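Local coordinates for multifunctional non-homologous end joining DNA repair protein LigD (Mycobacterium tuberculosis H37Rv, PDB 2R9L) that probably repairs DNA double-strand breaks by non-homologous end joining with Ku, this N-terminal part being the primase-polymerase domain that fills gaps, at residues E[45-50]-E[111-116]; E[77-82]-E[94-99]; E[181-186]-E[288-293]. All blocks are in the same frame, centred on the assembly; numbering follows the deposited sequence.

Interaction 1. Residues E[45-50]-E[111-116]. With EDO (1,2-ethanediol), chain I; EDO (1,2-ethanediol), chain J.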
ATOM      1  N   GLY E  45      -4.630   5.517   9.539  1.00 88.74           N
ATOM      2  CA  GLY E  45      -3.301   5.643  10.148  1.00 88.38           C
ATOM      3  C   GLY E  45      -2.135   5.392   9.193  1.00 88.44           C
ATOM      4  O   GLY E  45      -1.050   5.947   9.343  1.00 87.95           O
ATOM      5  N   HIS E  46      -2.356   4.576   8.182  1.00 87.81           N
ATOM      6  CA  HIS E  46      -1.246   4.190   7.333  1.00 88.66           C
ATOM      7  C   HIS E  46      -1.119   5.042   6.081  1.00 88.47           C
ATOM      8  O   HIS E  46      -0.104   4.975   5.391  1.00 89.37           O
ATOM      9  CB  HIS E  46      -1.340   2.701   7.017  1.00 88.62           C
ATOM     10  CG  HIS E  46      -1.712   1.881   8.214  1.00 88.93           C
ATOM     11  ND1 HIS E  46      -0.916   1.808   9.341  1.00 89.98           N
ATOM     12  CD2 HIS E  46      -2.808   1.134   8.478  1.00 85.90           C
ATOM     13  CE1 HIS E  46      -1.502   1.040  10.243  1.00 87.15           C
ATOM     14  NE2 HIS E  46      -2.650   0.619   9.745  1.00 88.82           N
ATOM     15  N   ILE E  47      -2.129   5.872   5.812  1.00 88.35           N
ATOM     16  CA  ILE E  47      -2.073   6.784   4.673  1.00 88.35           C
ATOM     17  C   ILE E  47      -2.060   8.241   5.105  1.00 88.78           C
ATOM     18  O   ILE E  47      -1.819   9.142   4.285  1.00 89.45           O
ATOM     19  CB  ILE E  47      -3.196   6.529   3.642  1.00 89.20           C
ATOM     20  CG1 ILE E  47      -4.585   6.729   4.269  1.00 87.97           C
ATOM     21  CG2 ILE E  47      -3.035   5.120   3.011  1.00 87.26           C
ATOM     22  CD1 ILE E  47      -5.744   6.569   3.290  1.00 85.98           C
ATOM     23  N   ALA E  48      -2.297   8.467   6.393  1.00 87.86           N
ATOM     24  CA  ALA E  48      -2.295   9.816   6.955  1.00 88.72           C
ATOM     25  C   ALA E  48      -0.939  10.506   6.765  1.00 88.64           C
ATOM     26  O   ALA E  48       0.112   9.893   6.962  1.00 88.72           O
ATOM     27  CB  ALA E  48      -2.662   9.768   8.425  1.00 88.26           C
ATOM     28  N   GLY E  49      -0.975  11.772   6.357  1.00 88.09           N
ATOM     29  CA  GLY E  49       0.229  12.577   6.188  1.00 87.84           C
ATOM     30  C   GLY E  49       1.005  12.254   4.928  1.00 88.41           C
ATOM     31  O   GLY E  49       2.114  12.752   4.737  1.00 88.26           O
ATOM     32  N   ARG E  50       0.421  11.424   4.066  1.00 88.10           N
ATOM     33  CA  ARG E  50       1.097  10.933   2.865  1.00 88.21           C
ATOM     34  C   ARG E  50       0.373  11.382   1.593  1.00 88.31           C
ATOM     35  O   ARG E  50      -0.855  11.451   1.555  1.00 87.99           O
ATOM     36  CB  ARG E  50       1.192   9.389   2.888  1.00 88.39           C
ATOM     37  CG  ARG E  50       1.888   8.827   4.108  1.00 88.60           C
ATOM     38  CD  ARG E  50       1.997   7.298   4.097  1.00 87.88           C
ATOM     39  NE  ARG E  50       2.438   6.823   5.408  1.00 87.31           N
ATOM     40  CZ  ARG E  50       3.706   6.613   5.756  1.00 88.15           C
ATOM     41  NH1 ARG E  50       4.690   6.799   4.882  1.00 87.64           N
ATOM     42  NH2 ARG E  50       3.993   6.202   6.982  1.00 85.52           N
ATOM     43  N   LEU E 111     -10.488   2.977  -6.979  1.00 89.00           N
ATOM     44  CA  LEU E 111     -10.507   1.670  -6.322  1.00 88.52           C
ATOM     45  C   LEU E 111      -9.226   1.478  -5.538  1.00 88.89           C
ATOM     46  O   LEU E 111      -9.237   0.889  -4.451  1.00 88.65           O
ATOM     47  CB  LEU E 111     -10.695   0.550  -7.347  1.00 88.26           C
ATOM     48  CG  LEU E 111     -12.022   0.619  -8.114  1.00 88.53           C
ATOM     49  CD1 LEU E 111     -12.056  -0.367  -9.260  1.00 88.39           C
ATOM     50  CD2 LEU E 111     -13.202   0.391  -7.183  1.00 87.96           C
ATOM     51  N   GLU E 112      -8.133   2.018  -6.090  1.00 88.12           N
ATOM     52  CA  GLU E 112      -6.801   1.879  -5.514  1.00 88.57           C
ATOM     53  C   GLU E 112      -6.221   3.189  -5.004  1.00 89.43           C
ATOM     54  O   GLU E 112      -6.281   4.226  -5.679  1.00 90.67           O
ATOM     55  CB  GLU E 112      -5.833   1.283  -6.541  1.00 88.54           C
ATOM     56  CG  GLU E 112      -6.192  -0.131  -6.932  1.00 89.79           C
ATOM     57  CD  GLU E 112      -5.156  -0.770  -7.820  1.00 89.26           C
ATOM     58  OE1 GLU E 112      -4.172  -0.094  -8.185  1.00 89.88           O
ATOM     59  OE2 GLU E 112      -5.341  -1.955  -8.155  1.00 89.44           O
ATOM     60  N   VAL E 113      -5.636   3.116  -3.817  1.00 89.46           N
ATOM     61  CA  VAL E 113      -4.924   4.222  -3.207  1.00 88.84           C
ATOM     62  C   VAL E 113      -3.471   3.809  -2.985  1.00 88.34           C
ATOM     63  O   VAL E 113      -3.210   2.799  -2.332  1.00 87.83           O
ATOM     64  CB  VAL E 113      -5.554   4.572  -1.837  1.00 89.18           C
ATOM     65  CG1 VAL E 113      -4.688   5.615  -1.092  1.00 89.27           C
ATOM     66  CG2 VAL E 113      -6.955   5.056  -2.028  1.00 86.46           C
ATOM     67  N   HIS E 114      -2.534   4.595  -3.515  1.00 88.61           N
ATOM     68  CA  HIS E 114      -1.108   4.309  -3.409  1.00 88.13           C
ATOM     69  C   HIS E 114      -0.415   5.446  -2.650  1.00 89.20           C
ATOM     70  O   HIS E 114      -0.729   6.616  -2.860  1.00 89.98           O
ATOM     71  CB  HIS E 114      -0.477   4.189  -4.811  1.00 89.07           C
ATOM     72  CG  HIS E 114      -1.106   3.151  -5.698  1.00 89.81           C
ATOM     73  ND1 HIS E 114      -0.422   2.034  -6.131  1.00 89.70           N
ATOM     74  CD2 HIS E 114      -2.344   3.067  -6.248  1.00 88.39           C
ATOM     75  CE1 HIS E 114      -1.214   1.298  -6.897  1.00 87.84           C
ATOM     76  NE2 HIS E 114      -2.384   1.904  -6.988  1.00 89.59           N
ATOM     77  N   VAL E 115       0.539   5.105  -1.784  1.00 88.18           N
ATOM     78  CA  VAL E 115       1.288   6.088  -1.004  1.00 87.31           C
ATOM     79  C   VAL E 115       2.761   5.677  -0.914  1.00 88.99           C
ATOM     80  O   VAL E 115       3.089   4.497  -1.031  1.00 88.99           O
ATOM     81  CB  VAL E 115       0.734   6.228   0.444  1.00 88.13           C
ATOM     82  CG1 VAL E 115      -0.736   6.695   0.432  1.00 86.22           C
ATOM     83  CG2 VAL E 115       0.895   4.921   1.218  1.00 85.17           C
ATOM     84  N   PRO E 116       3.655   6.661  -0.724  1.00 88.62           N
ATOM     85  CA  PRO E 116       5.066   6.436  -0.470  1.00 88.30           C
ATOM     86  C   PRO E 116       5.325   6.147   1.009  1.00 88.16           C
ATOM     87  O   PRO E 116       4.408   6.178   1.827  1.00 89.70           O
ATOM     88  CB  PRO E 116       5.689   7.779  -0.855  1.00 89.16           C
ATOM     89  CG  PRO E 116       4.633   8.765  -0.484  1.00 89.72           C
ATOM     90  CD  PRO E 116       3.325   8.095  -0.771  1.00 88.70           C
TER
HETATM   91  C1  EDO I 295       2.890  -0.461  -5.990  1.00 90.82           C
HETATM   92  O1  EDO I 295       1.971  -1.493  -5.596  1.00 86.84           O
HETATM   93  C2  EDO I 295       2.270   0.460  -7.043  1.00 91.36           C
HETATM   94  O2  EDO I 295       2.377   1.844  -6.652  1.00 84.79           O
HETATM   95  C1  EDO J 296      -4.589  -3.134 -11.796  1.00 84.24           C
HETATM   96  O1  EDO J 296      -3.783  -1.993 -12.095  1.00 84.25           O
HETATM   97  C2  EDO J 296      -3.978  -3.835 -10.596  1.00 88.71           C
HETATM   98  O2  EDO J 296      -5.028  -4.175  -9.691  1.00 92.08           O
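The Arg50 guanidinium is held at both terminal nitrogens: NH2 by Thr135 OG1 and by a salt bridge to Asp291, and NH1 by Pro116 O at 3.1 Å, the only hydrogen bond between the two segments. This last bond is bent, 138° at the hydrogen; the acceptor stands 29° out of the guanidinium plane, and NH1 is itself tilted from the carbonyl plane. The stem gets there by running extended from CG to NE, with CG opposite the carbonyl carbon (chi1 -57°). On the way its CD passes 3.9 Å from Val115 CG2 and its CB lies 4.0 Å from Val115 CB, the two side chains crossing at about a right angle. The other branch of the valine, CG1, meets Ile47 CG2 at 3.8 Å, again nearly square on. Val113 CG1 is a looser neighbour of the same Ile47 methyl at 4.5 Å. A type II turn from Ile47 to Arg50, closed by Arg50 N to Ile47 O, carries the chain off the end of helix 29-47, with Gly49 at its positive-phi position. By strand alternation Val113 and Val115 face this turn. Glu112 and His114 point the other way, where His114 NE2 binds Glu112 OE1 at 2.9 Å in the ring plane and His114 ND1 meets O2 of an ethanediol. This is a strand of the domain's four-stranded antiparallel sheet, buried on its valine face and carrying His114 of the probable nucleotide-substrate site on the other.

Interaction 2. Residues E[77-82]-E[94-99]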
ATOM      1  N   PRO E  77     -13.005  21.460  -1.230  1.00 88.40           N
ATOM      2  CA  PRO E  77     -12.056  22.382  -0.601  1.00 88.42           C
ATOM      3  C   PRO E  77     -11.481  21.880   0.723  1.00 88.56           C
ATOM      4  O   PRO E  77     -10.388  22.299   1.114  1.00 88.72           O
ATOM      5  CB  PRO E  77     -12.902  23.638  -0.346  1.00 88.92           C
ATOM      6  CG  PRO E  77     -14.021  23.550  -1.318  1.00 88.95           C
ATOM      7  CD  PRO E  77     -14.313  22.094  -1.473  1.00 88.69           C
ATOM      8  N   TRP E  78     -12.209  21.003   1.412  1.00 88.33           N
ATOM      9  CA  TRP E  78     -11.803  20.555   2.743  1.00 88.28           C
ATOM     10  C   TRP E  78     -10.722  19.473   2.729  1.00 88.92           C
ATOM     11  O   TRP E  78     -10.049  19.255   3.739  1.00 89.14           O
ATOM     12  CB  TRP E  78     -13.014  20.089   3.554  1.00 88.35           C
ATOM     13  CG  TRP E  78     -13.960  19.212   2.795  1.00 88.79           C
ATOM     14  CD1 TRP E  78     -15.138  19.587   2.220  1.00 87.90           C
ATOM     15  CD2 TRP E  78     -13.813  17.807   2.534  1.00 87.83           C
ATOM     16  NE1 TRP E  78     -15.734  18.509   1.615  1.00 88.96           N
ATOM     17  CE2 TRP E  78     -14.943  17.403   1.791  1.00 87.96           C
ATOM     18  CE3 TRP E  78     -12.840  16.856   2.856  1.00 89.35           C
ATOM     19  CZ2 TRP E  78     -15.127  16.090   1.365  1.00 88.16           C
ATOM     20  CZ3 TRP E  78     -13.018  15.541   2.422  1.00 89.34           C
ATOM     21  CH2 TRP E  78     -14.153  15.173   1.685  1.00 89.38           C
ATOM     22  N   LEU E  79     -10.561  18.784   1.600  1.00 88.49           N
ATOM     23  CA  LEU E  79      -9.469  17.823   1.459  1.00 88.62           C
ATOM     24  C   LEU E  79      -8.149  18.515   1.778  1.00 88.47           C
ATOM     25  O   LEU E  79      -7.847  19.560   1.208  1.00 88.45           O
ATOM     26  CB  LEU E  79      -9.409  17.275   0.034  1.00 88.40           C
ATOM     27  CG  LEU E  79     -10.368  16.176  -0.408  1.00 88.30           C
ATOM     28  CD1 LEU E  79     -10.260  15.971  -1.911  1.00 89.43           C
ATOM     29  CD2 LEU E  79     -10.050  14.877   0.327  1.00 88.30           C
ATOM     30  N   SER E  80      -7.369  17.945   2.690  1.00 88.64           N
ATOM     31  CA  SER E  80      -6.020  18.446   2.925  1.00 88.81           C
ATOM     32  C   SER E  80      -5.100  18.024   1.782  1.00 88.72           C
ATOM     33  O   SER E  80      -5.288  16.974   1.173  1.00 88.77           O
ATOM     34  CB  SER E  80      -5.471  18.010   4.288  1.00 88.56           C
ATOM     35  OG  SER E  80      -5.995  16.768   4.694  1.00 92.11           O
ATOM     36  N   ARG E  81      -4.124  18.864   1.471  1.00 88.70           N
ATOM     37  CA  ARG E  81      -3.259  18.622   0.332  1.00 88.44           C
ATOM     38  C   ARG E  81      -1.865  19.204   0.562  1.00 88.87           C
ATOM     39  O   ARG E  81      -1.656  19.998   1.472  1.00 88.13           O
ATOM     40  CB  ARG E  81      -3.895  19.198  -0.942  1.00 88.86           C
ATOM     41  CG  ARG E  81      -3.770  20.728  -1.132  1.00 89.75           C
ATOM     42  CD  ARG E  81      -4.811  21.539  -0.355  1.00 89.25           C
ATOM     43  NE  ARG E  81      -6.189  21.060  -0.517  1.00 89.84           N
ATOM     44  CZ  ARG E  81      -6.966  21.302  -1.569  1.00 89.22           C
ATOM     45  NH1 ARG E  81      -6.508  22.004  -2.595  1.00 90.05           N
ATOM     46  NH2 ARG E  81      -8.207  20.837  -1.600  1.00 88.60           N
ATOM     47  N   ALA E  82      -0.905  18.790  -0.252  1.00 88.28           N
ATOM     48  CA  ALA E  82       0.429  19.362  -0.177  1.00 88.57           C
ATOM     49  C   ALA E  82       1.092  19.177  -1.522  1.00 89.22           C
ATOM     50  O   ALA E  82       0.594  18.433  -2.359  1.00 90.47           O
ATOM     51  CB  ALA E  82       1.256  18.717   0.925  1.00 88.24           C
ATOM     52  N   PRO E  94      -3.727  15.177  -3.053  1.00 89.38           N
ATOM     53  CA  PRO E  94      -4.588  15.070  -1.885  1.00 89.53           C
ATOM     54  C   PRO E  94      -3.900  14.242  -0.787  1.00 89.63           C
ATOM     55  O   PRO E  94      -3.112  13.355  -1.086  1.00 89.79           O
ATOM     56  CB  PRO E  94      -5.807  14.313  -2.415  1.00 89.17           C
ATOM     57  CG  PRO E  94      -5.310  13.548  -3.557  1.00 89.16           C
ATOM     58  CD  PRO E  94      -4.208  14.363  -4.180  1.00 88.94           C
ATOM     59  N   ILE E  95      -4.187  14.556   0.469  1.00 89.12           N
ATOM     60  CA  ILE E  95      -3.781  13.736   1.587  1.00 88.71           C
ATOM     61  C   ILE E  95      -5.069  13.262   2.235  1.00 89.52           C
ATOM     62  O   ILE E  95      -5.871  14.080   2.663  1.00 90.59           O
ATOM     63  CB  ILE E  95      -2.967  14.543   2.607  1.00 89.11           C
ATOM     64  CG1 ILE E  95      -1.696  15.100   1.959  1.00 88.70           C
ATOM     65  CG2 ILE E  95      -2.612  13.685   3.804  1.00 87.49           C
ATOM     66  CD1 ILE E  95      -0.975  16.116   2.816  1.00 89.05           C
ATOM     67  N   ILE E  96      -5.276  11.947   2.281  1.00 89.86           N
ATOM     68  CA  ILE E  96      -6.471  11.377   2.889  1.00 89.82           C
ATOM     69  C   ILE E  96      -6.213  11.105   4.378  1.00 90.70           C
ATOM     70  O   ILE E  96      -5.301  10.349   4.736  1.00 91.05           O
ATOM     71  CB  ILE E  96      -6.889  10.056   2.189  1.00 90.39           C
ATOM     72  CG1 ILE E  96      -6.978  10.246   0.662  1.00 89.81           C
ATOM     73  CG2 ILE E  96      -8.216   9.553   2.763  1.00 88.13           C
ATOM     74  CD1 ILE E  96      -7.954  11.378   0.213  1.00 87.87           C
ATOM     75  N   ASP E  97      -7.015  11.720   5.240  1.00 89.47           N
ATOM     76  CA  ASP E  97      -6.810  11.607   6.677  1.00 89.97           C
ATOM     77  C   ASP E  97      -8.123  11.649   7.457  1.00 89.84           C
ATOM     78  O   ASP E  97      -8.129  11.911   8.659  1.00 88.46           O
ATOM     79  CB  ASP E  97      -5.899  12.736   7.174  1.00 89.94           C
ATOM     80  CG  ASP E  97      -6.375  14.095   6.727  1.00 89.82           C
ATOM     81  OD1 ASP E  97      -7.522  14.189   6.249  1.00 90.03           O
ATOM     82  OD2 ASP E  97      -5.601  15.067   6.837  1.00 90.99           O
ATOM     83  N   SER E  98      -9.233  11.394   6.772  1.00 90.29           N
ATOM     84  CA  SER E  98     -10.532  11.284   7.442  1.00 89.55           C
ATOM     85  C   SER E  98     -11.427  10.272   6.727  1.00 89.34           C
ATOM     86  O   SER E  98     -11.178   9.921   5.575  1.00 89.81           O
ATOM     87  CB  SER E  98     -11.218  12.645   7.518  1.00 88.72           C
ATOM     88  OG  SER E  98     -11.552  13.104   6.221  1.00 88.62           O
ATOM     89  N   ALA E  99     -12.461   9.807   7.422  1.00 89.54           N
ATOM     90  CA  ALA E  99     -13.405   8.849   6.866  1.00 89.33           C
ATOM     91  C   ALA E  99     -14.104   9.422   5.640  1.00 89.72           C
ATOM     92  O   ALA E  99     -14.375   8.705   4.672  1.00 90.59           O
ATOM     93  CB  ALA E  99     -14.421   8.443   7.917  1.00 88.27           C
TER
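Ile95 reaches along Ser80 and Arg81 to Ala82. Its CB sits 3.7 Å from Ser80 O, the carbonyl oxygen that its own backbone N also binds. CG1, set opposite the carbonyl carbon (chi1 -61°), passes over the backbone at 4.2 Å from Arg81 CA. The tip, CD1, ends 3.9 Å from Ala82 CB, and it is also close to the carbonyl carbon of Arg81. Phe120 and Leu129 pack against both Ile95 and Ala82, so this small apolar patch continues onto strands 118-122 and 129-143. The bond from Ile95 N to Ser80 O is short and nearly straight, 2.7 Å and 167° at the hydrogen. One residue further on, Arg81 and Pro94 form a non-hydrogen-bonded antiparallel pair, their CA atoms 4.4 Å apart. These are the open ends of the beta hairpin made by strands 80-86 and 89-95; the turn and the strand ends beside it, residues 86-91, probably contact target DNA. Beyond the pairing the chains diverge, and side chains take over. Ser80 OG donates to Asp97 OD2 at 2.8 Å, meeting the carboxylate from its syn side but well out of its plane. Leu79 and Ile96 run alongside each other in the same direction, with CD2 of Leu79 at 4.1 Å from CD1 of Ile96; helix 99-107 packs against both, through Trp104 on the leucine and through Leu102 and Ile105 on the isoleucine. On the face that Arg81 shares with Pro94, opposite that of Ser80 and Ile95, the arginine folds back on its own segment: NE and NH2 both donate to Leu79 O, which lies in the guanidinium plane, and this two-nitrogen grip fixes the group's rotation. Ser98, N-cap of that helix, also bonds Gln10 through OG.

Interaction 3. Residues E[181-186]-E[288-293]; sequences HLYTPL and ERLDAD
The extended strand 181-186 passes a loop that coils as a helix would at 288-290 but lacks the helix's hydrogen bonding; the chains come closest at Pro185 and Leu290, with 5.4 Å between their CA atoms and no hydrogen bond across. Leu290 does most of the joining. Its CG stands opposite its backbone N (chi1 177°), which carries CG toward the strand, where CD2 lies mainly on Tyr183 and CD1 mainly on Pro185. CD2 is 3.7 Å from Tyr183 CB, at the root of the aromatic side chain and oblique to the ring. CD1 rests on the proline, 3.9 Å from Pro185 CD and about as near its backbone N. Strand 181-186 runs between strands 129-143 and 171-174 in the mixed sheet of the primase-polymerase domain, and its side chains alternate: Leu182 and Thr184 face helix 149-165, whereas Tyr183 and Pro185 start toward the loop, the tyrosine ring then leading away, beside Arg136 and Val138. His181, at the start of the segment, probably belongs to the nucleotide-substrate site. Backbone carbonyls of the loop complete the packing on the proline ring, Leu290 O at 3.6 Å from Pro185 CB and Arg289 O at 4.0 Å from Pro185 CG. Next in the loop, Asp291 turns its CB away from the strand, and its OD2 forms a salt bridge with Arg136.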
ATOM      1  N   HIS E 181       3.621  -7.752   0.368  1.00 88.12           N
ATOM      2  CA  HIS E 181       4.383  -6.623   0.893  1.00 88.41           C
ATOM      3  C   HIS E 181       4.743  -6.813   2.362  1.00 88.47           C
ATOM      4  O   HIS E 181       3.919  -7.269   3.169  1.00 88.53           O
ATOM      5  CB  HIS E 181       3.635  -5.309   0.691  1.00 87.73           C
ATOM      6  CG  HIS E 181       3.331  -4.998  -0.742  1.00 88.84           C
ATOM      7  ND1 HIS E 181       4.266  -4.467  -1.604  1.00 91.45           N
ATOM      8  CD2 HIS E 181       2.190  -5.115  -1.454  1.00 88.70           C
ATOM      9  CE1 HIS E 181       3.716  -4.283  -2.789  1.00 89.20           C
ATOM     10  NE2 HIS E 181       2.456  -4.668  -2.724  1.00 87.80           N
ATOM     11  N   LEU E 182       5.981  -6.470   2.694  1.00 87.91           N
ATOM     12  CA  LEU E 182       6.454  -6.482   4.071  1.00 88.56           C
ATOM     13  C   LEU E 182       6.782  -5.067   4.500  1.00 88.60           C
ATOM     14  O   LEU E 182       7.548  -4.376   3.827  1.00 89.92           O
ATOM     15  CB  LEU E 182       7.705  -7.347   4.200  1.00 87.91           C
ATOM     16  CG  LEU E 182       7.589  -8.787   3.715  1.00 88.28           C
ATOM     17  CD1 LEU E 182       8.937  -9.499   3.841  1.00 87.08           C
ATOM     18  CD2 LEU E 182       6.514  -9.524   4.505  1.00 87.58           C
ATOM     19  N   TYR E 183       6.211  -4.642   5.622  1.00 88.14           N
ATOM     20  CA  TYR E 183       6.432  -3.301   6.139  1.00 87.20           C
ATOM     21  C   TYR E 183       7.155  -3.348   7.490  1.00 88.23           C
ATOM     22  O   TYR E 183       6.879  -4.230   8.314  1.00 87.42           O
ATOM     23  CB  TYR E 183       5.100  -2.577   6.314  1.00 86.89           C
ATOM     24  CG  TYR E 183       4.411  -2.134   5.049  1.00 87.49           C
ATOM     25  CD1 TYR E 183       4.702  -0.903   4.460  1.00 85.65           C
ATOM     26  CD2 TYR E 183       3.438  -2.935   4.456  1.00 87.43           C
ATOM     27  CE1 TYR E 183       4.054  -0.506   3.302  1.00 87.17           C
ATOM     28  CE2 TYR E 183       2.784  -2.543   3.307  1.00 84.37           C
ATOM     29  CZ  TYR E 183       3.092  -1.336   2.732  1.00 86.75           C
ATOM     30  OH  TYR E 183       2.429  -0.965   1.581  1.00 87.02           O
ATOM     31  N   THR E 184       8.050  -2.381   7.710  1.00 88.32           N
ATOM     32  CA  THR E 184       8.808  -2.264   8.955  1.00 89.56           C
ATOM     33  C   THR E 184       8.817  -0.816   9.450  1.00 89.22           C
ATOM     34  O   THR E 184       9.345   0.059   8.785  1.00 89.37           O
ATOM     35  CB  THR E 184      10.281  -2.673   8.770  1.00 90.27           C
ATOM     36  OG1 THR E 184      10.356  -3.943   8.111  1.00 95.76           O
ATOM     37  CG2 THR E 184      10.976  -2.763  10.114  1.00 90.01           C
ATOM     38  N   PRO E 185       8.256  -0.561  10.636  1.00 89.12           N
ATOM     39  CA  PRO E 185       8.349   0.819  11.119  1.00 88.77           C
ATOM     40  C   PRO E 185       9.781   1.117  11.561  1.00 88.69           C
ATOM     41  O   PRO E 185      10.421   0.275  12.181  1.00 88.76           O
ATOM     42  CB  PRO E 185       7.414   0.837  12.333  1.00 87.24           C
ATOM     43  CG  PRO E 185       7.382  -0.599  12.813  1.00 86.89           C
ATOM     44  CD  PRO E 185       7.582  -1.466  11.593  1.00 88.34           C
ATOM     45  N   LEU E 186      10.281   2.302  11.236  1.00 88.84           N
ATOM     46  CA  LEU E 186      11.611   2.693  11.664  1.00 88.43           C
ATOM     47  C   LEU E 186      11.521   3.446  12.978  1.00 89.15           C
ATOM     48  O   LEU E 186      10.765   4.417  13.085  1.00 89.64           O
ATOM     49  CB  LEU E 186      12.261   3.574  10.610  1.00 88.49           C
ATOM     50  CG  LEU E 186      12.661   2.904   9.297  1.00 89.99           C
ATOM     51  CD1 LEU E 186      13.037   3.967   8.260  1.00 87.63           C
ATOM     52  CD2 LEU E 186      13.815   1.935   9.516  1.00 88.57           C
ATOM     53  N   GLU E 288      -1.469  -2.148  13.540  1.00 88.82           N
ATOM     54  CA  GLU E 288      -1.575  -1.108  14.561  1.00 90.03           C
ATOM     55  C   GLU E 288      -0.223  -0.506  14.993  1.00 89.36           C
ATOM     56  O   GLU E 288      -0.113   0.694  15.187  1.00 89.02           O
ATOM     57  CB  GLU E 288      -2.321  -1.668  15.768  1.00 89.77           C
ATOM     58  CG  GLU E 288      -2.978  -0.648  16.650  1.00 93.99           C
ATOM     59  CD  GLU E 288      -3.668  -1.317  17.822  1.00106.09           C
ATOM     60  OE1 GLU E 288      -4.756  -0.851  18.237  1.00108.29           O
ATOM     61  OE2 GLU E 288      -3.119  -2.331  18.318  1.00109.45           O
ATOM     62  N   ARG E 289       0.797  -1.341  15.146  1.00 89.88           N
ATOM     63  CA  ARG E 289       2.132  -0.869  15.519  1.00 91.45           C
ATOM     64  C   ARG E 289       2.877  -0.180  14.371  1.00 89.99           C
ATOM     65  O   ARG E 289       3.923   0.429  14.588  1.00 90.21           O
ATOM     66  CB  ARG E 289       2.983  -2.031  16.047  1.00 91.52           C
ATOM     67  CG  ARG E 289       2.462  -2.624  17.361  1.00 96.40           C
ATOM     68  CD  ARG E 289       3.281  -3.827  17.833  1.00 95.84           C
ATOM     69  NE  ARG E 289       4.583  -3.447  18.383  1.00104.68           N
ATOM     70  CZ  ARG E 289       5.754  -3.809  17.865  1.00108.09           C
ATOM     71  NH1 ARG E 289       5.790  -4.565  16.775  1.00109.36           N
ATOM     72  NH2 ARG E 289       6.890  -3.427  18.441  1.00107.72           N
ATOM     73  N   LEU E 290       2.347  -0.265  13.156  1.00 88.09           N
ATOM     74  CA  LEU E 290       3.088   0.244  12.004  1.00 88.34           C
ATOM     75  C   LEU E 290       3.178   1.771  11.942  1.00 88.04           C
ATOM     76  O   LEU E 290       4.202   2.322  11.562  1.00 87.33           O
ATOM     77  CB  LEU E 290       2.541  -0.317  10.695  1.00 87.79           C
ATOM     78  CG  LEU E 290       3.202   0.211   9.412  1.00 90.37           C
ATOM     79  CD1 LEU E 290       4.715   0.065   9.490  1.00 90.33           C
ATOM     80  CD2 LEU E 290       2.635  -0.490   8.143  1.00 86.32           C
ATOM     81  N   ASP E 291       2.104   2.446  12.319  1.00 88.85           N
ATOM     82  CA  ASP E 291       1.999   3.883  12.128  1.00 89.04           C
ATOM     83  C   ASP E 291       1.504   4.515  13.414  1.00 90.78           C
ATOM     84  O   ASP E 291       0.732   5.475  13.395  1.00 91.44           O
ATOM     85  CB  ASP E 291       1.036   4.176  10.971  1.00 86.84           C
ATOM     86  CG  ASP E 291       1.678   3.967   9.614  1.00 86.28           C
ATOM     87  OD1 ASP E 291       2.546   4.772   9.278  1.00 82.17           O
ATOM     88  OD2 ASP E 291       1.327   3.017   8.876  1.00 86.60           O
ATOM     89  N   ALA E 292       1.943   3.956  14.536  1.00 92.72           N
ATOM     90  CA  ALA E 292       1.516   4.420  15.861  1.00 93.57           C
ATOM     91  C   ALA E 292       1.774   5.912  16.099  1.00 95.69           C
ATOM     92  O   ALA E 292       1.273   6.496  17.073  1.00 97.22           O
ATOM     93  CB  ALA E 292       2.184   3.586  16.950  1.00 92.21           C
ATOM     94  N   ASP E 293       2.549   6.531  15.217  1.00 97.58           N
ATOM     95  CA  ASP E 293       2.866   7.953  15.357  1.00 99.15           C
ATOM     96  C   ASP E 293       2.134   8.805  14.318  1.00 98.93           C
ATOM     97  O   ASP E 293       2.465   9.973  14.136  1.00 99.38           O
ATOM     98  CB  ASP E 293       4.380   8.170  15.229  1.00100.07           C
ATOM     99  CG  ASP E 293       4.916   7.776  13.842  1.00101.45           C
ATOM    100  OD1 ASP E 293       4.376   6.831  13.213  1.00 95.56           O
ATOM    101  OD2 ASP E 293       5.878   8.432  13.382  1.00106.35           O
TER

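Interaction 1 sits between the other two. Its centre is about 11 Å from that of interaction 2 and about 13 Å from that of interaction 3. Along the chain, interaction 2 is nested in the loop closed by interaction 1, and the two touch where Ile95 CG2 lies 3.6 Å from Gly49 N. Polar bonds join interactions 1 and 3: Asp291 OD2 is 2.6 Å from His46 ND1, probably a hydrogen bond, and Asp291 OD1 forms a salt bridge with Arg50 NH2. Interactions 2 and 3 do not meet. Probable substrate-binding residues occur in interaction 1 (His114) and interaction 3 (His181), while the bound nucleic acid comes within about 8 Å of interactions 1 and 2, nearest atoms.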